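Local atomic coordinates of putative glucoamylase (Bacteroides uniformis, PDB entry 4GL3), a protein that is a putative glucoamylase of the six-hairpin glycosidase clan and probably hydrolyses glycosidic bonds in glucose-containing carbohydrates. Residues A[117-122]-A[184-189]; A[164-169]-A[176-181]; A[307-312]-A[364-369]; A[353-358]-A[370-375]. All blocks are in the same frame, centred on the assembly; numbering follows the deposited sequence. Where two conformers were deposited one is given.

Interaction 1 of 4, residues A[117-122]-A[184-189]; sequences RKDDGA and WAMNHQ
The type I beta turn from W184 to N187 sets its two central residues, A185 and M186, against K118 and D119 in the loop that leads into strand 122-123. No hydrogen bond joins the two segments, and about 185 Å² of surface is buried between them. M186, present as selenomethionine, does most of the touching with a curled chain: bends at chi2 (-58°) and chi3 (-77°) bring its far end alongside the loop. Its SE lies 4.0 Å from CB of K118, and its terminal CE is 4.0 Å from CB of D119. Nearer the turn backbone, CG of M186 sits 3.7 Å from the carbonyl O of K118, a van der Waals contact with a polar atom. The lysine takes part with its aliphatic stem, placing CD 4.0 Å from CB of A185. The three contacts between carbon or selenium atoms are apolar packing. The side chains of D119 and M186 both also touch H177 of strand 177-178. The buried D119 comes within about 3 Å of a bound glycerol, probably from the crystallisation liquor. The arrangement is that of a beta turn packed on a neighbouring loop, consistent with the long interhelical loops that border a pocket in six-hairpin glycosidases.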
loop_
_atom_site.group_PDB
_atom_site.type_symbol
_atom_site.label_atom_id
_atom_site.label_comp_id
_atom_site.label_asym_id
_atom_site.label_seq_id
_atom_site.Cartn_x
_atom_site.Cartn_y
_atom_site.Cartn_z
ATOM N N ARG A 117 8.823 17.754 -12.425
ATOM C CA ARG A 117 8.589 18.694 -13.516
ATOM C C ARG A 117 7.575 18.244 -14.559
ATOM O O ARG A 117 6.708 19.021 -14.926
ATOM C CB ARG A 117 9.904 19.080 -14.146
ATOM C CG ARG A 117 9.804 20.193 -15.203
ATOM C CD ARG A 117 11.166 20.783 -15.479
ATOM N NE ARG A 117 11.113 21.856 -16.488
ATOM C CZ ARG A 117 11.553 21.785 -17.734
ATOM N NH1 ARG A 117 12.148 20.684 -18.198
ATOM N NH2 ARG A 117 11.462 22.850 -18.515
ATOM N N LYS A 118 7.693 17.010 -15.043
ATOM C CA LYS A 118 6.803 16.488 -16.056
ATOM C C LYS A 118 5.705 15.562 -15.483
ATOM O O LYS A 118 4.893 15.039 -16.235
ATOM C CB LYS A 118 7.618 15.753 -17.093
ATOM C CG LYS A 118 8.631 16.623 -17.849
ATOM C CD LYS A 118 9.028 15.998 -19.168
ATOM C CE LYS A 118 10.051 16.861 -19.910
ATOM N NZ LYS A 118 10.529 16.246 -21.176
ATOM N N ASP A 119 5.711 15.336 -14.153
ATOM C CA ASP A 119 4.702 14.487 -13.459
ATOM C C ASP A 119 3.703 15.392 -12.746
ATOM O O ASP A 119 3.756 15.597 -11.522
ATOM C CB ASP A 119 5.396 13.552 -12.463
ATOM C CG ASP A 119 4.448 12.564 -11.766
ATOM O OD1 ASP A 119 3.212 12.531 -12.042
ATOM O OD2 ASP A 119 5.016 11.774 -10.956
ATOM N N ASP A 120 2.781 15.925 -13.525
ATOM C CA ASP A 120 1.834 16.932 -13.053
ATOM C C ASP A 120 0.423 16.654 -13.485
ATOM O O ASP A 120 -0.400 17.580 -13.586
ATOM C CB ASP A 120 2.270 18.321 -13.586
ATOM C CG ASP A 120 2.221 18.418 -15.147
ATOM O OD1 ASP A 120 2.037 17.364 -15.815
ATOM O OD2 ASP A 120 2.344 19.567 -15.651
ATOM N N GLY A 121 0.151 15.397 -13.812
ATOM C CA GLY A 121 -1.173 14.943 -14.179
ATOM C C GLY A 121 -1.560 13.690 -13.420
ATOM O O GLY A 121 -1.278 13.566 -12.247
ATOM N N ALA A 122 -2.186 12.757 -14.129
ATOM C CA ALA A 122 -2.592 11.486 -13.578
ATOM C C ALA A 122 -1.363 10.657 -13.147
ATOM O O ALA A 122 -0.313 10.643 -13.827
ATOM C CB ALA A 122 -3.438 10.680 -14.586
ATOM N N TRP A 184 2.557 11.936 -22.854
ATOM C CA TRP A 184 3.173 10.662 -22.450
ATOM C C TRP A 184 4.657 10.753 -22.177
ATOM O O TRP A 184 5.367 9.715 -22.167
ATOM C CB TRP A 184 2.911 9.601 -23.559
ATOM C CG TRP A 184 1.424 9.423 -23.838
ATOM C CD1 TRP A 184 0.728 9.903 -24.918
ATOM C CD2 TRP A 184 0.479 8.752 -23.027
ATOM N NE1 TRP A 184 -0.608 9.586 -24.802
ATOM C CE2 TRP A 184 -0.788 8.880 -23.654
ATOM C CE3 TRP A 184 0.557 8.089 -21.804
ATOM C CZ2 TRP A 184 -1.944 8.330 -23.130
ATOM C CZ3 TRP A 184 -0.582 7.531 -21.284
ATOM C CH2 TRP A 184 -1.831 7.677 -21.934
ATOM N N ALA A 185 5.184 11.953 -21.943
ATOM C CA ALA A 185 6.641 12.133 -21.816
ATOM C C ALA A 185 7.272 11.336 -20.633
ATOM O O ALA A 185 8.424 11.003 -20.699
ATOM C CB ALA A 185 7.015 13.604 -21.690
HETATM N N MSE A 186 6.553 11.060 -19.566
HETATM C CA MSE A 186 7.104 10.286 -18.432
HETATM C C MSE A 186 7.452 8.872 -18.958
HETATM O O MSE A 186 8.427 8.253 -18.531
HETATM C CB MSE A 186 6.132 10.231 -17.226
HETATM C CG MSE A 186 6.004 11.528 -16.347
HETATM SE SE MSE A 186 7.707 12.105 -15.575
HETATM C CE MSE A 186 7.702 10.687 -14.126
ATOM N N ASN A 187 6.650 8.374 -19.879
ATOM C CA ASN A 187 6.993 7.164 -20.637
ATOM C C ASN A 187 7.477 6.010 -19.721
ATOM O O ASN A 187 8.490 5.378 -20.014
ATOM C CB ASN A 187 8.071 7.482 -21.707
ATOM C CG ASN A 187 8.244 6.348 -22.687
ATOM O OD1 ASN A 187 7.294 5.618 -22.933
ATOM N ND2 ASN A 187 9.432 6.162 -23.207
ATOM N N HIS A 188 6.703 5.700 -18.665
ATOM C CA HIS A 188 7.113 4.703 -17.657
ATOM C C HIS A 188 6.132 3.509 -17.754
ATOM O O HIS A 188 5.019 3.574 -17.268
ATOM C CB HIS A 188 7.094 5.384 -16.292
ATOM C CG HIS A 188 7.719 4.608 -15.179
ATOM N ND1 HIS A 188 7.725 3.235 -15.123
ATOM C CD2 HIS A 188 8.285 5.026 -14.024
ATOM C CE1 HIS A 188 8.314 2.839 -14.012
ATOM N NE2 HIS A 188 8.661 3.906 -13.325
ATOM N N GLN A 189 6.543 2.444 -18.441
ATOM C CA GLN A 189 5.732 1.235 -18.534
ATOM C C GLN A 189 5.669 0.538 -17.165
ATOM O O GLN A 189 6.680 0.480 -16.444
ATOM C CB GLN A 189 6.345 0.299 -19.552
ATOM C CG GLN A 189 6.299 0.749 -21.000
ATOM C CD GLN A 189 6.979 -0.261 -21.945
ATOM O OE1 GLN A 189 7.034 -1.444 -21.665
ATOM N NE2 GLN A 189 7.536 0.223 -23.025
#

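Interaction 2 of 4, residues A[164-169]-A[176-181]; sequences WNFFTQ and WHWSPN
An edge-to-face aromatic contact between F166 and W178 joins the 3-10 segment 164-168 to strand 177-178. The edge of the F166 ring points at the five-membered ring of W178, with centroids 5.1 Å apart and planes at 84°, the values expected of a T-shaped pair. CE2 of F166 comes nearest, 3.9 Å from CG of W178, with CZ beside it over the indole. On the opposite face of the indole lies the backbone N of P180, 3.7 Å above the plane. F167 adds a second apolar contact at the base of the same side chain: its CE2 is 3.6 Å from CB of W178. The two phenylalanines also pack on each other, CD2 of F166 standing 3.8 Å above the centre of the F167 ring. W178 has CG anti to the backbone N (chi1 179°), which swings the indole past F167 to meet F166. With an alanine at W178, CB could still touch F167, but the edge of F166 would probably lose the face it points at, opening a gap between the 3-10 segment and the strand. H98 and W184 both meet the F166 and W178 rings, extending the aromatic cluster. F167 also touches I124 of helix 124-140, while strand 177-178 pairs antiparallel with strand 122-123, so the cluster lies between the 3-10 segment and this small sheet.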
loop_
_atom_site.group_PDB
_atom_site.type_symbol
_atom_site.label_atom_id
_atom_site.label_comp_id
_atom_site.label_asym_id
_atom_site.label_seq_id
_atom_site.Cartn_x
_atom_site.Cartn_y
_atom_site.Cartn_z
ATOM N N TRP A 164 -9.069 3.120 -17.207
ATOM C CA TRP A 164 -7.842 2.293 -17.204
ATOM C C TRP A 164 -7.267 2.114 -18.626
ATOM O O TRP A 164 -6.056 2.284 -18.839
ATOM C CB TRP A 164 -8.109 0.924 -16.537
ATOM C CG TRP A 164 -8.685 1.094 -15.168
ATOM C CD1 TRP A 164 -9.980 0.975 -14.814
ATOM C CD2 TRP A 164 -7.969 1.463 -13.988
ATOM N NE1 TRP A 164 -10.149 1.289 -13.484
ATOM C CE2 TRP A 164 -8.919 1.581 -12.946
ATOM C CE3 TRP A 164 -6.618 1.733 -13.713
ATOM C CZ2 TRP A 164 -8.563 1.964 -11.643
ATOM C CZ3 TRP A 164 -6.252 2.126 -12.433
ATOM C CH2 TRP A 164 -7.227 2.247 -11.398
ATOM N N ASN A 165 -8.129 1.788 -19.574
ATOM C CA ASN A 165 -7.623 1.424 -20.894
ATOM C C ASN A 165 -7.007 2.587 -21.655
ATOM O O ASN A 165 -6.164 2.352 -22.524
ATOM C CB ASN A 165 -8.643 0.709 -21.779
ATOM C CG ASN A 165 -7.974 -0.005 -22.940
ATOM O OD1 ASN A 165 -7.103 -0.837 -22.729
ATOM N ND2 ASN A 165 -8.389 0.311 -24.180
ATOM N N PHE A 166 -7.381 3.830 -21.314
ATOM C CA PHE A 166 -6.707 5.007 -21.883
ATOM C C PHE A 166 -5.185 4.933 -21.665
ATOM O O PHE A 166 -4.426 5.366 -22.518
ATOM C CB PHE A 166 -7.283 6.274 -21.242
ATOM C CG PHE A 166 -6.605 7.547 -21.674
ATOM C CD1 PHE A 166 -6.874 8.102 -22.940
ATOM C CD2 PHE A 166 -5.653 8.142 -20.876
ATOM C CE1 PHE A 166 -6.258 9.268 -23.327
ATOM C CE2 PHE A 166 -5.010 9.298 -21.289
ATOM C CZ PHE A 166 -5.350 9.858 -22.493
ATOM N N PHE A 167 -4.761 4.387 -20.513
ATOM C CA PHE A 167 -3.378 4.369 -20.120
ATOM C C PHE A 167 -2.546 3.289 -20.777
ATOM O O PHE A 167 -1.325 3.166 -20.498
ATOM C CB PHE A 167 -3.246 4.395 -18.573
ATOM C CG PHE A 167 -3.774 5.654 -17.981
ATOM C CD1 PHE A 167 -5.132 5.819 -17.727
ATOM C CD2 PHE A 167 -2.942 6.741 -17.799
ATOM C CE1 PHE A 167 -5.620 7.039 -17.267
ATOM C CE2 PHE A 167 -3.401 7.908 -17.281
ATOM C CZ PHE A 167 -4.754 8.065 -17.016
ATOM N N THR A 168 -3.174 2.501 -21.646
ATOM C CA THR A 168 -2.449 1.602 -22.484
ATOM C C THR A 168 -1.864 2.249 -23.770
ATOM O O THR A 168 -1.023 1.613 -24.452
ATOM C CB THR A 168 -3.273 0.381 -22.931
ATOM O OG1 THR A 168 -4.312 0.785 -23.818
ATOM C CG2 THR A 168 -3.819 -0.414 -21.750
ATOM N N GLN A 169 -2.311 3.467 -24.126
ATOM C CA GLN A 169 -2.036 4.029 -25.474
ATOM C C GLN A 169 -2.348 3.036 -26.609
ATOM O O GLN A 169 -1.729 3.076 -27.642
ATOM C CB GLN A 169 -0.544 4.425 -25.604
ATOM C CG GLN A 169 -0.041 5.368 -24.491
ATOM C CD GLN A 169 1.320 5.982 -24.800
ATOM O OE1 GLN A 169 1.478 6.650 -25.807
ATOM N NE2 GLN A 169 2.303 5.735 -23.948
ATOM N N TRP A 176 2.281 4.503 -16.406
ATOM C CA TRP A 176 2.159 4.988 -15.029
ATOM C C TRP A 176 1.481 6.384 -14.971
ATOM O O TRP A 176 0.687 6.611 -14.078
ATOM C CB TRP A 176 3.539 5.015 -14.361
ATOM C CG TRP A 176 3.615 5.137 -12.856
ATOM C CD1 TRP A 176 3.044 6.107 -12.039
ATOM C CD2 TRP A 176 4.346 4.283 -11.991
ATOM N NE1 TRP A 176 3.376 5.883 -10.738
ATOM C CE2 TRP A 176 4.165 4.765 -10.670
ATOM C CE3 TRP A 176 5.142 3.174 -12.203
ATOM C CZ2 TRP A 176 4.722 4.133 -9.554
ATOM C CZ3 TRP A 176 5.730 2.541 -11.085
ATOM C CH2 TRP A 176 5.510 3.029 -9.784
ATOM N N HIS A 177 1.786 7.266 -15.928
ATOM C CA HIS A 177 1.413 8.663 -15.874
ATOM C C HIS A 177 0.783 9.112 -17.207
ATOM O O HIS A 177 0.971 8.497 -18.286
ATOM C CB HIS A 177 2.609 9.580 -15.637
ATOM C CG HIS A 177 3.599 9.091 -14.627
ATOM N ND1 HIS A 177 4.641 8.248 -14.961
ATOM C CD2 HIS A 177 3.774 9.423 -13.315
ATOM C CE1 HIS A 177 5.390 8.054 -13.880
ATOM N NE2 HIS A 177 4.874 8.745 -12.866
ATOM N N TRP A 178 0.031 10.205 -17.100
ATOM C CA TRP A 178 -0.360 11.039 -18.251
ATOM C C TRP A 178 -0.590 12.463 -17.780
ATOM O O TRP A 178 -1.106 12.697 -16.668
ATOM C CB TRP A 178 -1.632 10.546 -18.942
ATOM C CG TRP A 178 -2.012 11.411 -20.078
ATOM C CD1 TRP A 178 -1.529 11.320 -21.357
ATOM C CD2 TRP A 178 -2.933 12.530 -20.077
ATOM N NE1 TRP A 178 -2.072 12.295 -22.125
ATOM C CE2 TRP A 178 -2.955 13.039 -21.380
ATOM C CE3 TRP A 178 -3.732 13.121 -19.112
ATOM C CZ2 TRP A 178 -3.751 14.173 -21.758
ATOM C CZ3 TRP A 178 -4.529 14.249 -19.469
ATOM C CH2 TRP A 178 -4.495 14.765 -20.797
ATOM N N SER A 179 -0.187 13.410 -18.627
ATOM C CA SER A 179 -0.245 14.824 -18.305
ATOM C C SER A 179 -0.867 15.671 -19.412
ATOM O O SER A 179 -0.601 15.449 -20.579
ATOM C CB SER A 179 1.173 15.349 -18.049
ATOM O OG SER A 179 1.172 16.770 -17.993
ATOM N N PRO A 180 -1.711 16.643 -19.044
ATOM C CA PRO A 180 -2.232 17.562 -20.030
ATOM C C PRO A 180 -1.156 18.448 -20.627
ATOM O O PRO A 180 -1.340 18.950 -21.740
ATOM C CB PRO A 180 -3.244 18.402 -19.241
ATOM C CG PRO A 180 -2.818 18.299 -17.810
ATOM C CD PRO A 180 -2.213 16.929 -17.692
ATOM N N ASN A 181 -0.049 18.625 -19.905
ATOM C CA ASN A 181 1.025 19.536 -20.329
ATOM C C ASN A 181 2.208 18.806 -20.987
ATOM O O ASN A 181 2.922 19.376 -21.776
ATOM C CB ASN A 181 1.559 20.364 -19.133
ATOM C CG ASN A 181 0.473 21.194 -18.476
ATOM O OD1 ASN A 181 0.290 21.138 -17.261
ATOM N ND2 ASN A 181 -0.259 21.897 -19.262
#

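Interaction 3 of 4, residues A[307-312]-A[364-369]; sequences DGDKGY and AFNLTE
D309 and N366 meet with their flat end groups almost perpendicular, the carboxylate and amide planes standing 83° apart. With CG between the backbone N and the carbonyl carbon (chi1 55°), D309 turns its carboxylate to N366. ND2 of N366 donates to OD1 of D309 at 3.0 Å, arriving from above the carboxylate plane along a bent path. OD2 of D309 lies 3.2 Å from CG of E369, whose carboxylate plane is nearly parallel to that of D309 (9°). OD1 of N366 accepts from the backbone N of E369 at 2.8 Å, an Asx motif. Beside this polar group, the carbonyl O of D307 packs 3.3 Å from CB of A364. With an alanine at D309 the carboxylate is gone, and ND2 of N366 would probably be left without its mate across the contact, the amide then held mainly through OD1. OD2 of D309 and OE2 of E369 are 4.8 Å apart, so the like charges may repel mildly; NZ of K310, 5.6 Å from OE1 of E369, is too far for contact but may ease this, whereas the neutral amide balances no charge.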
loop_
_atom_site.group_PDB
_atom_site.type_symbol
_atom_site.label_atom_id
_atom_site.label_comp_id
_atom_site.label_asym_id
_atom_site.label_seq_id
_atom_site.Cartn_x
_atom_site.Cartn_y
_atom_site.Cartn_z
ATOM N N ASP A 307 12.565 7.084 4.632
ATOM C CA ASP A 307 13.565 8.051 5.051
ATOM C C ASP A 307 14.811 7.318 5.573
ATOM O O ASP A 307 14.768 6.121 5.932
ATOM C CB ASP A 307 13.005 8.996 6.130
ATOM C CG ASP A 307 12.061 10.069 5.575
ATOM O OD1 ASP A 307 11.876 10.188 4.336
ATOM O OD2 ASP A 307 11.511 10.825 6.408
ATOM N N GLY A 308 15.921 8.051 5.595
ATOM C CA GLY A 308 17.199 7.526 5.985
ATOM C C GLY A 308 18.101 8.624 6.494
ATOM O O GLY A 308 17.876 9.793 6.215
ATOM N N ASP A 309 19.129 8.247 7.227
ATOM C CA ASP A 309 20.066 9.222 7.757
ATOM C C ASP A 309 20.767 10.050 6.666
ATOM O O ASP A 309 21.152 11.168 6.928
ATOM C CB ASP A 309 21.087 8.571 8.684
ATOM C CG ASP A 309 21.840 7.400 8.024
ATOM O OD1 ASP A 309 21.197 6.418 7.588
ATOM O OD2 ASP A 309 23.081 7.454 7.980
ATOM N N LYS A 310 20.895 9.525 5.456
ATOM C CA LYS A 310 21.501 10.263 4.352
ATOM C C LYS A 310 20.453 10.717 3.339
ATOM O O LYS A 310 20.786 11.241 2.291
ATOM C CB LYS A 310 22.505 9.358 3.625
ATOM C CG LYS A 310 23.644 8.792 4.484
ATOM C CD LYS A 310 24.548 9.888 5.044
ATOM C CE LYS A 310 26.014 9.453 5.027
ATOM N NZ LYS A 310 26.797 10.045 6.143
ATOM N N GLY A 311 19.182 10.484 3.629
ATOM C CA GLY A 311 18.117 10.838 2.704
ATOM C C GLY A 311 17.265 9.626 2.358
ATOM O O GLY A 311 17.588 8.495 2.742
ATOM N N TYR A 312 16.192 9.872 1.606
ATOM C CA TYR A 312 15.220 8.848 1.261
ATOM C C TYR A 312 15.846 7.911 0.251
ATOM O O TYR A 312 16.572 8.350 -0.607
ATOM C CB TYR A 312 13.937 9.481 0.728
ATOM C CG TYR A 312 12.797 8.523 0.457
ATOM C CD1 TYR A 312 12.711 7.821 -0.746
ATOM C CD2 TYR A 312 11.771 8.350 1.391
ATOM C CE1 TYR A 312 11.673 6.946 -0.971
ATOM C CE2 TYR A 312 10.729 7.477 1.170
ATOM C CZ TYR A 312 10.672 6.776 -0.012
ATOM O OH TYR A 312 9.593 5.920 -0.239
ATOM N N ALA A 364 11.880 5.113 10.322
ATOM C CA ALA A 364 13.091 4.335 10.099
ATOM C C ALA A 364 14.135 4.704 11.135
ATOM O O ALA A 364 14.034 5.739 11.831
ATOM C CB ALA A 364 13.650 4.559 8.676
ATOM N N PHE A 365 15.148 3.865 11.217
ATOM C CA PHE A 365 16.279 4.093 12.106
ATOM C C PHE A 365 17.532 3.411 11.583
ATOM O O PHE A 365 17.477 2.473 10.768
ATOM C CB PHE A 365 16.005 3.640 13.576
ATOM C CG PHE A 365 15.767 2.153 13.722
ATOM C CD1 PHE A 365 14.501 1.603 13.495
ATOM C CD2 PHE A 365 16.810 1.296 14.066
ATOM C CE1 PHE A 365 14.291 0.236 13.630
ATOM C CE2 PHE A 365 16.603 -0.058 14.163
ATOM C CZ PHE A 365 15.349 -0.597 13.934
ATOM N N ASN A 366 18.662 3.913 12.057
ATOM C CA ASN A 366 19.989 3.391 11.722
ATOM C C ASN A 366 20.806 3.314 12.996
ATOM O O ASN A 366 21.344 4.329 13.460
ATOM C CB ASN A 366 20.674 4.298 10.701
ATOM C CG ASN A 366 22.048 3.785 10.269
ATOM O OD1 ASN A 366 22.795 3.176 11.056
ATOM N ND2 ASN A 366 22.388 4.031 9.003
ATOM N N LEU A 367 20.894 2.130 13.597
ATOM C CA LEU A 367 21.623 1.991 14.864
ATOM C C LEU A 367 23.133 2.228 14.701
ATOM O O LEU A 367 23.781 2.676 15.649
ATOM C CB LEU A 367 21.350 0.623 15.507
ATOM C CG LEU A 367 19.920 0.372 15.981
ATOM C CD1 LEU A 367 19.844 -0.952 16.731
ATOM C CD2 LEU A 367 19.421 1.519 16.849
ATOM N N THR A 368 23.690 1.954 13.512
ATOM C CA THR A 368 25.120 2.189 13.264
ATOM C C THR A 368 25.427 3.681 13.354
ATOM O O THR A 368 26.440 4.034 13.917
ATOM C CB THR A 368 25.620 1.660 11.883
ATOM O OG1 THR A 368 25.181 0.306 11.683
ATOM C CG2 THR A 368 27.166 1.715 11.793
ATOM N N GLU A 369 24.583 4.548 12.787
ATOM C CA GLU A 369 24.823 6.008 12.846
ATOM C C GLU A 369 24.073 6.674 14.006
ATOM O O GLU A 369 24.045 7.894 14.104
ATOM C CB GLU A 369 24.411 6.702 11.548
ATOM C CG GLU A 369 24.929 6.073 10.263
ATOM C CD GLU A 369 26.438 6.057 10.158
ATOM O OE1 GLU A 369 27.088 6.943 10.741
ATOM O OE2 GLU A 369 26.975 5.157 9.477
#

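Interaction 4 of 4, residues A[353-358]-A[370-375]; sequences DRLWGE and NWFAPS
R354 runs across the F372 ring and finishes beside N370, crossing from the end of helix 352-355 to strand 371-372. Its CB sits 3.8 Å from the F372 centroid, only 2° off the ring normal, a CH-pi contact over the face. CD then passes 3.9 Å from CE1 of F372. A bend at chi3 (63°) turns the chain so that NE lies 3.4 Å from CD1 of F372. That CD1 lies over one face of the guanidinium, near its rim, with the planes inclined by 43°, so the two do not stack in parallel. At the tip, NH1 makes a short but poorly aligned, weak hydrogen bond of 2.7 Å to OD1 of N370, and NH2 a weak one of 3.3 Å to the backbone O of N370. L355 supplements the apolar part, its CB 4.2 Å from CD2 of F372. N370 and W371 both face N366, forming a G1 beta bulge. Since R354 was modelled in two conformers, the tip bonds are doubtful. The chemistry of the contact implies apolar packing along the stem and weak polar bonds at the tip, with neutral oxygens as acceptors.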
loop_
_atom_site.group_PDB
_atom_site.type_symbol
_atom_site.label_atom_id
_atom_site.label_comp_id
_atom_site.label_asym_id
_atom_site.label_seq_id
_atom_site.Cartn_x
_atom_site.Cartn_y
_atom_site.Cartn_z
ATOM N N ASP A 353 11.769 4.211 23.391
ATOM C CA ASP A 353 12.085 5.556 23.896
ATOM C C ASP A 353 12.567 6.473 22.756
ATOM O O ASP A 353 12.363 7.671 22.806
ATOM C CB ASP A 353 13.076 5.497 25.062
ATOM C CG ASP A 353 14.408 4.811 24.691
ATOM O OD1 ASP A 353 14.458 3.808 23.921
ATOM O OD2 ASP A 353 15.437 5.280 25.198
ATOM N N ARG A 354 13.148 5.911 21.698
ATOM C CA ARG A 354 13.605 6.742 20.580
ATOM C C ARG A 354 12.819 6.539 19.298
ATOM O O ARG A 354 12.806 7.419 18.428
ATOM C CB ARG A 354 15.104 6.542 20.354
ATOM C CG ARG A 354 15.923 7.087 21.518
ATOM C CD ARG A 354 17.406 7.131 21.227
ATOM N NE ARG A 354 17.735 8.033 20.137
ATOM C CZ ARG A 354 18.968 8.203 19.695
ATOM N NH1 ARG A 354 19.948 7.528 20.265
ATOM N NH2 ARG A 354 19.218 9.031 18.689
ATOM N N LEU A 355 12.111 5.424 19.180
ATOM C CA LEU A 355 11.369 5.098 17.936
ATOM C C LEU A 355 9.846 5.278 18.020
ATOM O O LEU A 355 9.168 5.417 17.009
ATOM C CB LEU A 355 11.665 3.643 17.564
ATOM C CG LEU A 355 11.193 3.049 16.233
ATOM C CD1 LEU A 355 11.736 3.863 15.070
ATOM C CD2 LEU A 355 11.668 1.594 16.152
ATOM N N TRP A 356 9.286 5.229 19.224
ATOM C CA TRP A 356 7.816 5.251 19.380
ATOM C C TRP A 356 7.416 6.668 19.707
ATOM O O TRP A 356 8.020 7.269 20.557
ATOM C CB TRP A 356 7.408 4.334 20.547
ATOM C CG TRP A 356 5.945 4.332 20.896
ATOM C CD1 TRP A 356 5.351 4.976 21.936
ATOM C CD2 TRP A 356 4.904 3.621 20.211
ATOM N NE1 TRP A 356 3.990 4.726 21.931
ATOM C CE2 TRP A 356 3.700 3.890 20.883
ATOM C CE3 TRP A 356 4.886 2.767 19.104
ATOM C CZ2 TRP A 356 2.483 3.341 20.485
ATOM C CZ3 TRP A 356 3.684 2.221 18.708
ATOM C CH2 TRP A 356 2.494 2.498 19.398
ATOM N N GLY A 357 6.380 7.196 19.090
ATOM C CA GLY A 357 5.944 8.561 19.441
ATOM C C GLY A 357 4.482 8.738 19.096
ATOM O O GLY A 357 3.711 7.767 19.051
ATOM N N GLU A 358 4.108 9.976 18.811
ATOM C CA GLU A 358 2.721 10.369 18.676
ATOM C C GLU A 358 1.896 9.541 17.688
ATOM O O GLU A 358 0.744 9.247 17.967
ATOM C CB GLU A 358 2.660 11.843 18.293
ATOM C CG GLU A 358 1.257 12.371 18.035
ATOM C CD GLU A 358 0.407 12.568 19.279
ATOM O OE1 GLU A 358 0.917 12.471 20.434
ATOM O OE2 GLU A 358 -0.802 12.860 19.071
ATOM N N ASN A 370 23.444 5.868 14.857
ATOM C CA ASN A 370 22.630 6.333 15.977
ATOM C C ASN A 370 21.535 7.320 15.570
ATOM O O ASN A 370 21.326 8.320 16.223
ATOM C CB ASN A 370 23.543 6.905 17.083
ATOM C CG ASN A 370 22.814 7.113 18.399
ATOM O OD1 ASN A 370 21.849 6.416 18.726
ATOM N ND2 ASN A 370 23.259 8.092 19.154
ATOM N N TRP A 371 20.832 7.021 14.491
ATOM C CA TRP A 371 19.846 7.922 13.928
ATOM C C TRP A 371 18.456 7.303 13.975
ATOM O O TRP A 371 18.256 6.124 13.654
ATOM C CB TRP A 371 20.251 8.263 12.489
ATOM C CG TRP A 371 19.238 9.039 11.730
ATOM C CD1 TRP A 371 19.111 10.390 11.698
ATOM C CD2 TRP A 371 18.208 8.513 10.875
ATOM N NE1 TRP A 371 18.060 10.742 10.885
ATOM C CE2 TRP A 371 17.496 9.610 10.359
ATOM C CE3 TRP A 371 17.837 7.220 10.481
ATOM C CZ2 TRP A 371 16.400 9.463 9.513
ATOM C CZ3 TRP A 371 16.761 7.071 9.620
ATOM C CH2 TRP A 371 16.052 8.193 9.131
ATOM N N PHE A 372 17.486 8.112 14.379
ATOM C CA PHE A 372 16.077 7.735 14.345
ATOM C C PHE A 372 15.335 8.835 13.577
ATOM O O PHE A 372 15.510 10.018 13.867
ATOM C CB PHE A 372 15.553 7.610 15.778
ATOM C CG PHE A 372 16.137 6.436 16.525
ATOM C CD1 PHE A 372 17.387 6.510 17.070
ATOM C CD2 PHE A 372 15.436 5.234 16.611
ATOM C CE1 PHE A 372 17.939 5.413 17.711
ATOM C CE2 PHE A 372 15.979 4.125 17.231
ATOM C CZ PHE A 372 17.230 4.219 17.782
ATOM N N ALA A 373 14.559 8.425 12.579
ATOM C CA ALA A 373 13.787 9.324 11.745
ATOM C C ALA A 373 12.937 10.254 12.636
ATOM O O ALA A 373 12.368 9.803 13.626
ATOM C CB ALA A 373 12.887 8.528 10.840
ATOM N N PRO A 374 12.824 11.530 12.264
ATOM C CA PRO A 374 11.897 12.367 12.970
ATOM C C PRO A 374 10.485 12.269 12.367
ATOM O O PRO A 374 9.591 12.925 12.845
ATOM C CB PRO A 374 12.480 13.781 12.745
ATOM C CG PRO A 374 13.004 13.704 11.345
ATOM C CD PRO A 374 13.549 12.292 11.213
ATOM N N SER A 375 10.274 11.461 11.338
ATOM C CA SER A 375 9.103 11.562 10.529
ATOM C C SER A 375 8.197 10.337 10.652
ATOM O O SER A 375 8.594 9.259 11.103
ATOM C CB SER A 375 9.545 11.644 9.054
ATOM O OG SER A 375 10.420 10.565 8.810
#

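The contacts form two pairs on the chain. Interaction 2 is nested within the loop closed by interaction 1; their centres are 8 Å apart, and O of H188 probably accepts from N of W176 at 3.0 Å. D119 of interaction 1 and H177 of interaction 2 both approach the bound glycerol, and NE2 of H177 hydrogen-bonds to it, which may mark a pocket. Interactions 3 and 4, with centres 11 Å apart, share the hairpin of strands 365-366 and 371-372, where N of N366 probably bonds to O of W371 at 2.8 Å; OD2 of D307 and OG of S375 are hydrogen-bonded at 2.7 Å. Interactions 2 and 4 lie about 39 Å apart between centres, on opposite sides of the chain's centre.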